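Flagellar biosynthesis protein flhA (Bacillus subtilis, PDB 3MIX) takes part in exporting flagellar proteins, its cytosolic domain serving as an adaptor that delivers late flagellar building blocks to the type III secretion system. Local coordinates at residues 282-287 / 333-338; 339-344 / 360-365; 271-276 / 367-372. One frame throughout, in Å; residues are numbered along the deposited sequence.

Contact 1 of 3, residues 282-287 / 333-338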
ATOM      1  N   VAL A 282     -22.288  10.509 -11.523  1.00 79.78           N
ATOM      2  CA  VAL A 282     -21.775  11.511 -10.594  1.00 79.12           C
ATOM      3  C   VAL A 282     -21.103  10.839  -9.400  1.00 76.93           C
ATOM      4  O   VAL A 282     -21.662   9.919  -8.785  1.00 77.95           O
ATOM      5  CB  VAL A 282     -22.878  12.520 -10.136  1.00 82.98           C
ATOM      6  CG1 VAL A 282     -24.158  11.802  -9.680  1.00 86.20           C
ATOM      7  CG2 VAL A 282     -22.349  13.472  -9.052  1.00 82.82           C
ATOM      8  N   LEU A 283     -19.893  11.303  -9.101  1.00 73.79           N
ATOM      9  CA  LEU A 283     -19.095  10.787  -8.004  1.00 71.05           C
ATOM     10  C   LEU A 283     -19.420  11.507  -6.695  1.00 72.35           C
ATOM     11  O   LEU A 283     -19.381  12.739  -6.628  1.00 73.15           O
ATOM     12  CB  LEU A 283     -17.613  10.933  -8.351  1.00 67.78           C
ATOM     13  CG  LEU A 283     -16.554  10.421  -7.377  1.00 64.74           C
ATOM     14  CD1 LEU A 283     -16.663   8.916  -7.174  1.00 63.57           C
ATOM     15  CD2 LEU A 283     -15.184  10.810  -7.897  1.00 61.69           C
ATOM     16  N   LYS A 284     -19.728  10.727  -5.662  1.00 72.40           N
ATOM     17  CA  LYS A 284     -20.071  11.264  -4.341  1.00 74.01           C
ATOM     18  C   LYS A 284     -18.801  11.634  -3.563  1.00 71.38           C
ATOM     19  O   LYS A 284     -18.033  10.757  -3.167  1.00 69.14           O
ATOM     20  CB  LYS A 284     -20.903  10.255  -3.533  1.00 75.74           C
ATOM     21  CG  LYS A 284     -21.814   9.323  -4.346  1.00 77.42           C
ATOM     22  CD  LYS A 284     -23.142   9.965  -4.726  1.00 80.66           C
ATOM     23  CE  LYS A 284     -24.112   8.909  -5.237  1.00 82.87           C
ATOM     24  NZ  LYS A 284     -25.418   9.482  -5.668  1.00 86.02           N
ATOM     25  N   VAL A 285     -18.598  12.932  -3.338  1.00 71.67           N
ATOM     26  CA  VAL A 285     -17.340  13.448  -2.784  1.00 69.08           C
ATOM     27  C   VAL A 285     -17.532  14.494  -1.677  1.00 70.76           C
ATOM     28  O   VAL A 285     -18.195  15.509  -1.883  1.00 73.11           O
ATOM     29  CB  VAL A 285     -16.459  14.059  -3.911  1.00 67.29           C
ATOM     30  CG1 VAL A 285     -15.439  15.020  -3.346  1.00 67.01           C
ATOM     31  CG2 VAL A 285     -15.762  12.964  -4.712  1.00 64.41           C
ATOM     32  N   VAL A 286     -16.944  14.241  -0.508  1.00 69.33           N
ATOM     33  CA  VAL A 286     -16.864  15.245   0.559  1.00 70.26           C
ATOM     34  C   VAL A 286     -15.793  16.270   0.188  1.00 68.25           C
ATOM     35  O   VAL A 286     -14.701  15.900  -0.249  1.00 65.29           O
ATOM     36  CB  VAL A 286     -16.517  14.607   1.940  1.00 70.16           C
ATOM     37  CG1 VAL A 286     -16.359  15.669   3.018  1.00 71.85           C
ATOM     38  CG2 VAL A 286     -17.578  13.610   2.362  1.00 72.12           C
ATOM     39  N   THR A 287     -16.104  17.552   0.342  1.00 69.74           N
ATOM     40  CA  THR A 287     -15.108  18.601   0.128  1.00 68.22           C
ATOM     41  C   THR A 287     -14.625  19.180   1.454  1.00 68.59           C
ATOM     42  O   THR A 287     -15.061  18.749   2.526  1.00 69.40           O
ATOM     43  CB  THR A 287     -15.618  19.735  -0.796  1.00 70.20           C
ATOM     44  OG1 THR A 287     -16.936  20.138  -0.398  1.00 74.02           O
ATOM     45  CG2 THR A 287     -15.621  19.281  -2.256  1.00 68.49           C
ATOM     46  N   ARG A 333     -24.613   4.963   3.414  1.00 99.12           N
ATOM     47  CA  ARG A 333     -25.381   4.827   2.177  1.00 99.91           C
ATOM     48  C   ARG A 333     -24.662   3.965   1.134  1.00 96.51           C
ATOM     49  O   ARG A 333     -24.807   4.185  -0.074  1.00 96.09           O
ATOM     50  CB  ARG A 333     -25.706   6.211   1.604  1.00101.08           C
ATOM     51  CG  ARG A 333     -26.226   7.206   2.640  1.00104.55           C
ATOM     52  CD  ARG A 333     -26.561   8.558   2.034  1.00106.38           C
ATOM     53  NE  ARG A 333     -25.565   9.001   1.064  1.00103.34           N
ATOM     54  CZ  ARG A 333     -25.478  10.236   0.581  1.00103.73           C
ATOM     55  NH1 ARG A 333     -26.323  11.178   0.986  1.00106.96           N
ATOM     56  NH2 ARG A 333     -24.533  10.529  -0.303  1.00100.66           N
ATOM     57  N   GLN A 334     -23.888   2.990   1.619  1.00 94.18           N
ATOM     58  CA  GLN A 334     -23.175   2.009   0.780  1.00 90.97           C
ATOM     59  C   GLN A 334     -22.186   2.630  -0.220  1.00 87.49           C
ATOM     60  O   GLN A 334     -21.864   2.021  -1.248  1.00 86.03           O
ATOM     61  CB  GLN A 334     -24.170   1.077   0.056  1.00 93.11           C
ATOM     62  CG  GLN A 334     -24.829   0.011   0.942  1.00 95.42           C
ATOM     63  CD  GLN A 334     -23.960  -1.229   1.141  1.00 93.48           C
ATOM     64  OE1 GLN A 334     -22.816  -1.295   0.672  1.00 90.17           O
ATOM     65  NE2 GLN A 334     -24.505  -2.222   1.838  1.00 94.97           N
ATOM     66  N   GLU A 335     -21.693   3.826   0.100  1.00 86.11           N
ATOM     67  CA  GLU A 335     -20.779   4.557  -0.783  1.00 82.58           C
ATOM     68  C   GLU A 335     -19.353   4.608  -0.237  1.00 78.99           C
ATOM     69  O   GLU A 335     -19.148   4.652   0.983  1.00 79.40           O
ATOM     70  CB  GLU A 335     -21.292   5.983  -1.023  1.00 84.36           C
ATOM     71  CG  GLU A 335     -22.649   6.071  -1.723  1.00 87.16           C
ATOM     72  CD  GLU A 335     -22.581   5.775  -3.215  1.00 85.61           C
ATOM     73  OE1 GLU A 335     -21.463   5.653  -3.758  1.00 82.23           O
ATOM     74  OE2 GLU A 335     -23.654   5.667  -3.849  1.00 87.87           O
ATOM     75  N   THR A 336     -18.379   4.602  -1.153  1.00 75.27           N
ATOM     76  CA  THR A 336     -16.954   4.752  -0.828  1.00 71.31           C
ATOM     77  C   THR A 336     -16.670   6.216  -0.503  1.00 70.57           C
ATOM     78  O   THR A 336     -16.908   7.100  -1.338  1.00 71.03           O
ATOM     79  CB  THR A 336     -16.047   4.338  -2.021  1.00 68.87           C
ATOM     80  OG1 THR A 336     -16.621   3.223  -2.718  1.00 69.74           O
ATOM     81  CG2 THR A 336     -14.627   3.981  -1.550  1.00 66.48           C
ATOM     82  N   ALA A 337     -16.170   6.476   0.702  1.00 69.01           N
ATOM     83  CA  ALA A 337     -15.896   7.847   1.135  1.00 68.27           C
ATOM     84  C   ALA A 337     -14.587   8.394   0.550  1.00 64.69           C
ATOM     85  O   ALA A 337     -13.511   7.836   0.784  1.00 62.31           O
ATOM     86  CB  ALA A 337     -15.907   7.944   2.659  1.00 69.59           C
ATOM     87  N   ILE A 338     -14.702   9.474  -0.223  1.00 63.71           N
ATOM     88  CA  ILE A 338     -13.560  10.160  -0.833  1.00 60.39           C
ATOM     89  C   ILE A 338     -13.543  11.616  -0.369  1.00 60.91           C
ATOM     90  O   ILE A 338     -14.590  12.162  -0.060  1.00 63.81           O
ATOM     91  CB  ILE A 338     -13.608  10.077  -2.390  1.00 59.52           C
ATOM     92  CG1 ILE A 338     -13.249   8.668  -2.870  1.00 57.77           C
ATOM     93  CG2 ILE A 338     -12.668  11.088  -3.052  1.00 57.73           C
ATOM     94  CD1 ILE A 338     -14.386   7.933  -3.534  1.00 58.95           C
TER
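Val286 and Ile338 join by a backbone hydrogen bond where strand 283-288 begins to pair, in parallel fashion, with the chain entering strand 339-341, in the alpha/beta part of the FlhA cytosolic domain that also holds the C-terminal end of the chain. Residues 282-287 lie on strand 283-288, and residues 333-338 form the loop that leads from helix 313-332 into strand 339-341. Val286 N donates to Ile338 O at 3.2 Å, with a modest N-H...O angle of 145° and the donor tilted 25° from the carbonyl plane. Val286 also bonds through its backbone to Leu340, so one residue pairs with two that flank Leu339, the pattern of parallel strands. On the other side of 283-288, Leu283 and Val285 bond through their backbones to Glu373 and Gln375. Ile338 carries the apolar packing. Its CG2 lies 4.0 Å from Val285 CG2, the two side chains slanting across each other, while Ile338 CD1 reaches Leu283 CD1 more loosely at 4.4 Å. Val286 CB lies 3.7 Å from Ile338 O, the oxygen that its own N-H binds, and the side chain beyond packs on Glu326 and Leu330 of helix 313-332. Toward solvent the contact becomes polar. Lys284 CG, set beside its own backbone N and anti to the carbonyl carbon (chi1 -31°), lies 3.7 Å from Glu335 OE1. Opposite charges probably still attract, but no salt bridge closes, since Lys284 NZ stays 4.6 Å from Glu335 OE2 whereas Lys284 CE comes within 3.6 Å of that oxygen.

Contact 2 of 3, residues 339-344 / 360-365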
ATOM      1  N   LEU A 339     -12.361  12.232  -0.321  1.00 58.25           N
ATOM      2  CA  LEU A 339     -12.213  13.637   0.073  1.00 58.48           C
ATOM      3  C   LEU A 339     -11.464  14.466  -0.980  1.00 57.14           C
ATOM      4  O   LEU A 339     -10.340  14.141  -1.335  1.00 54.85           O
ATOM      5  CB  LEU A 339     -11.512  13.738   1.434  1.00 57.83           C
ATOM      6  CG  LEU A 339     -11.332  15.119   2.076  1.00 58.63           C
ATOM      7  CD1 LEU A 339     -12.685  15.752   2.443  1.00 60.57           C
ATOM      8  CD2 LEU A 339     -10.450  15.029   3.301  1.00 55.69           C
ATOM      9  N   LEU A 340     -12.092  15.533  -1.476  1.00 58.72           N
ATOM     10  CA  LEU A 340     -11.441  16.454  -2.416  1.00 57.83           C
ATOM     11  C   LEU A 340     -10.958  17.715  -1.725  1.00 58.57           C
ATOM     12  O   LEU A 340     -11.606  18.210  -0.801  1.00 61.41           O
ATOM     13  CB  LEU A 340     -12.384  16.865  -3.549  1.00 59.31           C
ATOM     14  CG  LEU A 340     -12.405  16.121  -4.887  1.00 58.81           C
ATOM     15  CD1 LEU A 340     -13.385  16.819  -5.825  1.00 61.26           C
ATOM     16  CD2 LEU A 340     -11.028  16.025  -5.546  1.00 56.49           C
ATOM     17  N   CYS A 341      -9.824  18.234  -2.183  1.00 56.28           N
ATOM     18  CA  CYS A 341      -9.277  19.487  -1.688  1.00 56.93           C
ATOM     19  C   CYS A 341      -8.360  20.062  -2.746  1.00 55.64           C
ATOM     20  O   CYS A 341      -8.140  19.430  -3.784  1.00 53.77           O
ATOM     21  CB  CYS A 341      -8.541  19.294  -0.359  1.00 56.63           C
ATOM     22  SG  CYS A 341      -7.139  18.156  -0.420  1.00 52.09           S
ATOM     23  N   SER A 342      -7.842  21.261  -2.501  1.00 56.88           N
ATOM     24  CA  SER A 342      -7.001  21.931  -3.485  1.00 56.42           C
ATOM     25  C   SER A 342      -5.614  21.321  -3.465  1.00 53.65           C
ATOM     26  O   SER A 342      -5.181  20.833  -2.420  1.00 53.14           O
ATOM     27  CB  SER A 342      -6.944  23.445  -3.239  1.00 59.06           C
ATOM     28  OG  SER A 342      -6.258  23.749  -2.038  1.00 60.39           O
ATOM     29  N   PRO A 343      -4.920  21.333  -4.626  1.00 52.26           N
ATOM     30  CA  PRO A 343      -3.584  20.736  -4.786  1.00 49.73           C
ATOM     31  C   PRO A 343      -2.525  21.109  -3.731  1.00 49.79           C
ATOM     32  O   PRO A 343      -1.865  20.202  -3.219  1.00 48.64           O
ATOM     33  CB  PRO A 343      -3.147  21.192  -6.186  1.00 49.42           C
ATOM     34  CG  PRO A 343      -4.408  21.487  -6.911  1.00 50.82           C
ATOM     35  CD  PRO A 343      -5.474  21.807  -5.912  1.00 52.50           C
ATOM     36  N   PRO A 344      -2.341  22.415  -3.402  1.00 51.60           N
ATOM     37  CA  PRO A 344      -1.244  22.731  -2.458  1.00 51.24           C
ATOM     38  C   PRO A 344      -1.468  22.243  -1.022  1.00 51.10           C
ATOM     39  O   PRO A 344      -0.540  22.282  -0.197  1.00 51.22           O
ATOM     40  CB  PRO A 344      -1.185  24.268  -2.491  1.00 53.80           C
ATOM     41  CG  PRO A 344      -2.548  24.692  -2.908  1.00 55.42           C
ATOM     42  CD  PRO A 344      -3.000  23.647  -3.887  1.00 54.00           C
ATOM     43  N   LEU A 360      -8.747   6.571   3.843  1.00 50.43           N
ATOM     44  CA  LEU A 360      -9.630   7.561   3.238  1.00 49.17           C
ATOM     45  C   LEU A 360      -8.893   8.229   2.068  1.00 45.76           C
ATOM     46  O   LEU A 360      -7.925   8.973   2.279  1.00 44.60           O
ATOM     47  CB  LEU A 360     -10.056   8.618   4.257  1.00 51.41           C
ATOM     48  CG  LEU A 360     -11.029   9.679   3.728  1.00 53.49           C
ATOM     49  CD1 LEU A 360     -12.433   9.111   3.582  1.00 55.30           C
ATOM     50  CD2 LEU A 360     -11.056  10.915   4.618  1.00 55.94           C
ATOM     51  N   PRO A 361      -9.346   7.969   0.829  1.00 43.58           N
ATOM     52  CA  PRO A 361      -8.671   8.588  -0.308  1.00 40.95           C
ATOM     53  C   PRO A 361      -8.829  10.102  -0.274  1.00 41.23           C
ATOM     54  O   PRO A 361      -9.955  10.622  -0.196  1.00 42.84           O
ATOM     55  CB  PRO A 361      -9.386   7.989  -1.522  1.00 40.74           C
ATOM     56  CG  PRO A 361     -10.070   6.766  -1.005  1.00 41.96           C
ATOM     57  CD  PRO A 361     -10.448   7.097   0.395  1.00 44.32           C
ATOM     58  N   VAL A 362      -7.693  10.790  -0.287  1.00 38.66           N
ATOM     59  CA  VAL A 362      -7.662  12.240  -0.325  1.00 38.52           C
ATOM     60  C   VAL A 362      -7.158  12.652  -1.697  1.00 36.79           C
ATOM     61  O   VAL A 362      -5.996  12.435  -2.042  1.00 34.29           O
ATOM     62  CB  VAL A 362      -6.782  12.820   0.804  1.00 38.48           C
ATOM     63  CG1 VAL A 362      -6.778  14.345   0.774  1.00 39.38           C
ATOM     64  CG2 VAL A 362      -7.275  12.322   2.137  1.00 40.23           C
ATOM     65  N   LEU A 363      -8.055  13.223  -2.489  1.00 37.73           N
ATOM     66  CA  LEU A 363      -7.726  13.595  -3.859  1.00 37.14           C
ATOM     67  C   LEU A 363      -7.599  15.096  -4.004  1.00 38.57           C
ATOM     68  O   LEU A 363      -8.111  15.841  -3.179  1.00 40.81           O
ATOM     69  CB  LEU A 363      -8.782  13.061  -4.829  1.00 37.26           C
ATOM     70  CG  LEU A 363      -9.028  11.551  -4.864  1.00 36.86           C
ATOM     71  CD1 LEU A 363     -10.015  11.231  -5.985  1.00 36.56           C
ATOM     72  CD2 LEU A 363      -7.711  10.738  -5.008  1.00 31.21           C
ATOM     73  N   SER A 364      -6.898  15.533  -5.040  1.00 38.13           N
ATOM     74  CA  SER A 364      -6.937  16.928  -5.436  1.00 40.50           C
ATOM     75  C   SER A 364      -7.759  17.094  -6.735  1.00 41.78           C
ATOM     76  O   SER A 364      -7.906  16.144  -7.512  1.00 40.21           O
ATOM     77  CB  SER A 364      -5.528  17.510  -5.553  1.00 39.05           C
ATOM     78  OG  SER A 364      -5.021  17.408  -6.864  1.00 38.49           O
ATOM     79  N   TYR A 365      -8.293  18.296  -6.953  1.00 44.79           N
ATOM     80  CA  TYR A 365      -9.147  18.574  -8.115  1.00 47.01           C
ATOM     81  C   TYR A 365      -8.442  18.259  -9.419  1.00 45.86           C
ATOM     82  O   TYR A 365      -9.071  17.812 -10.372  1.00 46.20           O
ATOM     83  CB  TYR A 365      -9.608  20.041  -8.128  1.00 49.99           C
ATOM     84  CG  TYR A 365     -10.202  20.523  -6.826  1.00 53.29           C
ATOM     85  CD1 TYR A 365     -11.347  19.930  -6.296  1.00 56.51           C
ATOM     86  CD2 TYR A 365      -9.624  21.577  -6.127  1.00 55.91           C
ATOM     87  CE1 TYR A 365     -11.904  20.368  -5.089  1.00 60.32           C
ATOM     88  CE2 TYR A 365     -10.173  22.027  -4.923  1.00 60.53           C
ATOM     89  CZ  TYR A 365     -11.310  21.414  -4.408  1.00 62.18           C
ATOM     90  OH  TYR A 365     -11.850  21.855  -3.214  1.00 66.73           O
TER
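Leu340 meets the Tyr365 ring at its edge, with CD1 near the ring plane and 3.7 Å from Tyr365 CD1, and the two side chains run aslant to each other. One face of the same ring is covered by the backbone: the carbonyl of Cys341 lies over it, displaced toward the rim, with Cys341 O 3.5 Å from Tyr365 CD2. Pro343 stands at about a right angle to the tyrosine, its CD near Tyr365 CD2. The other methyl of Leu340, CD2, reaches the neighbouring strand, 3.6 Å from Ser364 C and 3.8 Å from Leu363 CB. Leu340 and Leu363 share one face of the sheet, where both touch Leu368 and Leu363 also packs on Ile272 and Phe276 of helix 269-276. An alanine at Leu340 would probably open a gap where CD1 met Tyr365 CD1 and CD2 met Leu363 CB and Ser364, with just CB left near the ring. The other face carries Leu339, Cys341, Val362 and Ser364. Cys341 SG, held between its own backbone N and carbonyl carbon (chi1 60°), lies 4.0 Å from Val362 CG1, while Leu339 reaches Val349 and Leu353 of helix 343-353. Backbone bonds set the parallel register: Leu339 N to Pro361 O, Leu363 N to Leu339 O at 2.7 Å, Cys341 N to Leu363 O at 3.1 Å and a weak one from Tyr365 N to Cys341 O. Two adjacent parallel strands, joined through helix 343-353 packed on one face, make a classic beta-alpha-beta unit.

Contact 3 of 3, residues 271-276 / 367-372; sequences QITAQF and ELEANV
Ile272 begins the contact on helix 269-276, its CB 4.1 Å from Glu367 O and its CG2 loosely beside Glu367 CB. It lies between this loop and the sheet, since the same side chain also touches Leu363. The carboxylate of Glu367 points elsewhere, to a salt bridge with Arg265 and a hydrogen bond from the backbone N of Ser364. Thr273 follows and carries most of the contact. Its CG2, anti to the carbonyl carbon, faces Glu367 O, Leu368 CA and Glu369 N. The 3.1 Å between Thr273 CG2 and Glu367 O is doubtful as a measure of closeness, given the unusual chi1 of 95°. Leu368 CD2 adds a looser apolar touch to the same methyl at 4.1 Å. From the other branch of Thr273, OG1 donates to Glu369 OE1 at 2.9 Å, and the two side chains cross at about a right angle. The oxygen is met on its anti side, 24° out of the carboxylate plane. OG1 also has a weak bond to Lys270 O, back in its own helix. Val372 CG2 closes in on Thr273 CB at 4.2 Å, brought back to the helix by the type I turn from Glu369 to Val372, whose Val372 N bonds to Glu369 O. One threonine thus offers both a methyl to the backbone of 367-369 and a hydroxyl to a carboxylate; a hydroxyl donor brings no charge, so this bond would probably steady the carboxylate without neutralising it.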
ATOM      1  N   GLN A 271      -5.758   7.692 -14.711  1.00 23.24           N
ATOM      2  CA  GLN A 271      -5.729   6.479 -13.913  1.00 21.97           C
ATOM      3  C   GLN A 271      -6.469   6.649 -12.578  1.00 22.66           C
ATOM      4  O   GLN A 271      -7.256   5.793 -12.183  1.00 23.19           O
ATOM      5  CB  GLN A 271      -4.289   6.056 -13.672  1.00 20.07           C
ATOM      6  CG  GLN A 271      -4.075   4.895 -12.718  1.00 17.67           C
ATOM      7  CD  GLN A 271      -2.596   4.689 -12.448  1.00 16.56           C
ATOM      8  OE1 GLN A 271      -1.781   4.655 -13.376  1.00 15.94           O
ATOM      9  NE2 GLN A 271      -2.239   4.555 -11.181  1.00 11.92           N
ATOM     10  N   ILE A 272      -6.220   7.750 -11.893  1.00 22.65           N
ATOM     11  CA  ILE A 272      -6.840   7.951 -10.603  1.00 23.87           C
ATOM     12  C   ILE A 272      -8.370   8.166 -10.736  1.00 26.74           C
ATOM     13  O   ILE A 272      -9.141   7.630  -9.931  1.00 27.19           O
ATOM     14  CB  ILE A 272      -6.116   9.053  -9.789  1.00 23.12           C
ATOM     15  CG1 ILE A 272      -4.731   8.543  -9.330  1.00 20.49           C
ATOM     16  CG2 ILE A 272      -6.941   9.449  -8.569  1.00 24.95           C
ATOM     17  CD1 ILE A 272      -3.798   9.629  -8.752  1.00 15.14           C
ATOM     18  N   THR A 273      -8.809   8.898 -11.761  1.00 28.85           N
ATOM     19  CA  THR A 273     -10.240   9.041 -11.977  1.00 32.02           C
ATOM     20  C   THR A 273     -10.889   7.684 -12.285  1.00 32.62           C
ATOM     21  O   THR A 273     -11.927   7.363 -11.709  1.00 34.26           O
ATOM     22  CB  THR A 273     -10.658  10.163 -13.012  1.00 34.51           C
ATOM     23  OG1 THR A 273     -10.858   9.630 -14.345  1.00 37.42           O
ATOM     24  CG2 THR A 273      -9.691  11.293 -13.019  1.00 31.44           C
ATOM     25  N   ALA A 274     -10.265   6.866 -13.133  1.00 31.30           N
ATOM     26  CA  ALA A 274     -10.803   5.518 -13.396  1.00 31.52           C
ATOM     27  C   ALA A 274     -10.895   4.679 -12.123  1.00 31.23           C
ATOM     28  O   ALA A 274     -11.780   3.839 -11.991  1.00 32.08           O
ATOM     29  CB  ALA A 274      -9.982   4.781 -14.459  1.00 30.42           C
ATOM     30  N   GLN A 275      -9.975   4.900 -11.186  1.00 29.67           N
ATOM     31  CA  GLN A 275      -9.948   4.104  -9.962  1.00 29.50           C
ATOM     32  C   GLN A 275     -11.140   4.399  -9.034  1.00 32.46           C
ATOM     33  O   GLN A 275     -11.598   3.523  -8.296  1.00 32.30           O
ATOM     34  CB  GLN A 275      -8.612   4.306  -9.245  1.00 26.83           C
ATOM     35  CG  GLN A 275      -8.517   3.708  -7.876  1.00 23.68           C
ATOM     36  CD  GLN A 275      -7.136   3.882  -7.238  1.00 21.24           C
ATOM     37  OE1 GLN A 275      -6.353   4.787  -7.596  1.00 16.47           O
ATOM     38  NE2 GLN A 275      -6.832   3.011  -6.277  1.00 19.62           N
ATOM     39  N   PHE A 276     -11.635   5.630  -9.087  1.00 35.34           N
ATOM     40  CA  PHE A 276     -12.654   6.076  -8.155  1.00 39.62           C
ATOM     41  C   PHE A 276     -14.014   6.412  -8.783  1.00 43.64           C
ATOM     42  O   PHE A 276     -15.042   6.224  -8.152  1.00 46.24           O
ATOM     43  CB  PHE A 276     -12.138   7.270  -7.360  1.00 39.09           C
ATOM     44  CG  PHE A 276     -11.042   6.925  -6.403  1.00 37.30           C
ATOM     45  CD1 PHE A 276     -11.311   6.190  -5.249  1.00 36.73           C
ATOM     46  CD2 PHE A 276      -9.730   7.327  -6.655  1.00 35.48           C
ATOM     47  CE1 PHE A 276     -10.282   5.860  -4.356  1.00 35.54           C
ATOM     48  CE2 PHE A 276      -8.699   7.010  -5.763  1.00 32.77           C
ATOM     49  CZ  PHE A 276      -8.980   6.281  -4.615  1.00 33.39           C
ATOM     50  N   GLU A 367      -6.499  15.880 -10.073  1.00 42.95           N
ATOM     51  CA  GLU A 367      -6.284  14.442 -10.230  1.00 41.44           C
ATOM     52  C   GLU A 367      -7.550  13.811 -10.781  1.00 43.33           C
ATOM     53  O   GLU A 367      -7.547  12.665 -11.221  1.00 42.66           O
ATOM     54  CB  GLU A 367      -5.848  13.789  -8.905  1.00 40.03           C
ATOM     55  CG  GLU A 367      -4.582  14.424  -8.297  1.00 36.84           C
ATOM     56  CD  GLU A 367      -4.248  13.915  -6.914  1.00 34.83           C
ATOM     57  OE1 GLU A 367      -5.131  13.333  -6.245  1.00 33.91           O
ATOM     58  OE2 GLU A 367      -3.088  14.099  -6.484  1.00 33.40           O
ATOM     59  N   LEU A 368      -8.634  14.578 -10.753  1.00 46.64           N
ATOM     60  CA  LEU A 368      -9.851  14.229 -11.471  1.00 49.19           C
ATOM     61  C   LEU A 368      -9.859  14.894 -12.836  1.00 50.36           C
ATOM     62  O   LEU A 368      -9.620  16.089 -12.949  1.00 51.50           O
ATOM     63  CB  LEU A 368     -11.094  14.627 -10.684  1.00 51.44           C
ATOM     64  CG  LEU A 368     -11.307  13.922  -9.342  1.00 52.00           C
ATOM     65  CD1 LEU A 368     -12.542  14.473  -8.663  1.00 54.68           C
ATOM     66  CD2 LEU A 368     -11.397  12.396  -9.489  1.00 51.57           C
ATOM     67  N   GLU A 369     -10.109  14.100 -13.870  1.00 51.10           N
ATOM     68  CA  GLU A 369     -10.219  14.597 -15.237  1.00 53.05           C
ATOM     69  C   GLU A 369     -11.321  15.642 -15.353  1.00 56.04           C
ATOM     70  O   GLU A 369     -12.327  15.575 -14.647  1.00 57.59           O
ATOM     71  CB  GLU A 369     -10.502  13.444 -16.196  1.00 52.68           C
ATOM     72  CG  GLU A 369      -9.265  12.704 -16.650  1.00 51.38           C
ATOM     73  CD  GLU A 369      -9.602  11.476 -17.471  1.00 51.92           C
ATOM     74  OE1 GLU A 369     -10.375  10.620 -16.984  1.00 51.56           O
ATOM     75  OE2 GLU A 369      -9.086  11.366 -18.604  1.00 52.41           O
ATOM     76  N   ALA A 370     -11.121  16.605 -16.248  1.00 57.79           N
ATOM     77  CA  ALA A 370     -12.065  17.719 -16.436  1.00 61.23           C
ATOM     78  C   ALA A 370     -13.518  17.276 -16.665  1.00 63.64           C
ATOM     79  O   ALA A 370     -14.452  17.963 -16.235  1.00 66.20           O
ATOM     80  CB  ALA A 370     -11.601  18.617 -17.577  1.00 61.91           C
ATOM     81  N   ASN A 371     -13.692  16.128 -17.322  1.00 63.26           N
ATOM     82  CA  ASN A 371     -15.011  15.623 -17.703  1.00 65.56           C
ATOM     83  C   ASN A 371     -15.806  14.953 -16.575  1.00 66.03           C
ATOM     84  O   ASN A 371     -16.904  14.442 -16.810  1.00 68.03           O
ATOM     85  CB  ASN A 371     -14.889  14.660 -18.900  1.00 65.13           C
ATOM     86  CG  ASN A 371     -14.394  13.273 -18.499  1.00 63.28           C
ATOM     87  OD1 ASN A 371     -13.408  13.133 -17.777  1.00 61.18           O
ATOM     88  ND2 ASN A 371     -15.086  12.238 -18.974  1.00 63.91           N
ATOM     89  N   VAL A 372     -15.263  14.967 -15.361  1.00 64.48           N
ATOM     90  CA  VAL A 372     -15.854  14.232 -14.235  1.00 64.65           C
ATOM     91  C   VAL A 372     -16.886  15.062 -13.461  1.00 67.40           C
ATOM     92  O   VAL A 372     -16.605  16.192 -13.054  1.00 67.79           O
ATOM     93  CB  VAL A 372     -14.751  13.679 -13.285  1.00 61.90           C
ATOM     94  CG1 VAL A 372     -15.356  12.992 -12.076  1.00 62.18           C
ATOM     95  CG2 VAL A 372     -13.864  12.712 -14.034  1.00 59.59           C
TER

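The three contacts form one continuous packing region, their centres 12 to 14 Å apart. Contact 2 follows contact 1 along the chain, and both are nested inside the loop closed by contact 3. Contacts 1 and 2 also pack where Ala337 O lies 3.2 Å from Pro361 CD. Phe276, from the helix of contact 3, reaches contacts 1 and 2: its CE1 lies 3.5 Å from Pro361 CG and its CD1 3.9 Å from Ile338 CD1. Leu368 of contact 3 meets Leu340 of contact 2, CD1 to CD1, at 3.8 Å. Helix 269-276, through Ile272 and Phe276 on Leu363, and the loop 367-372, through Leu368, thus cover the face of Leu340 and Leu363.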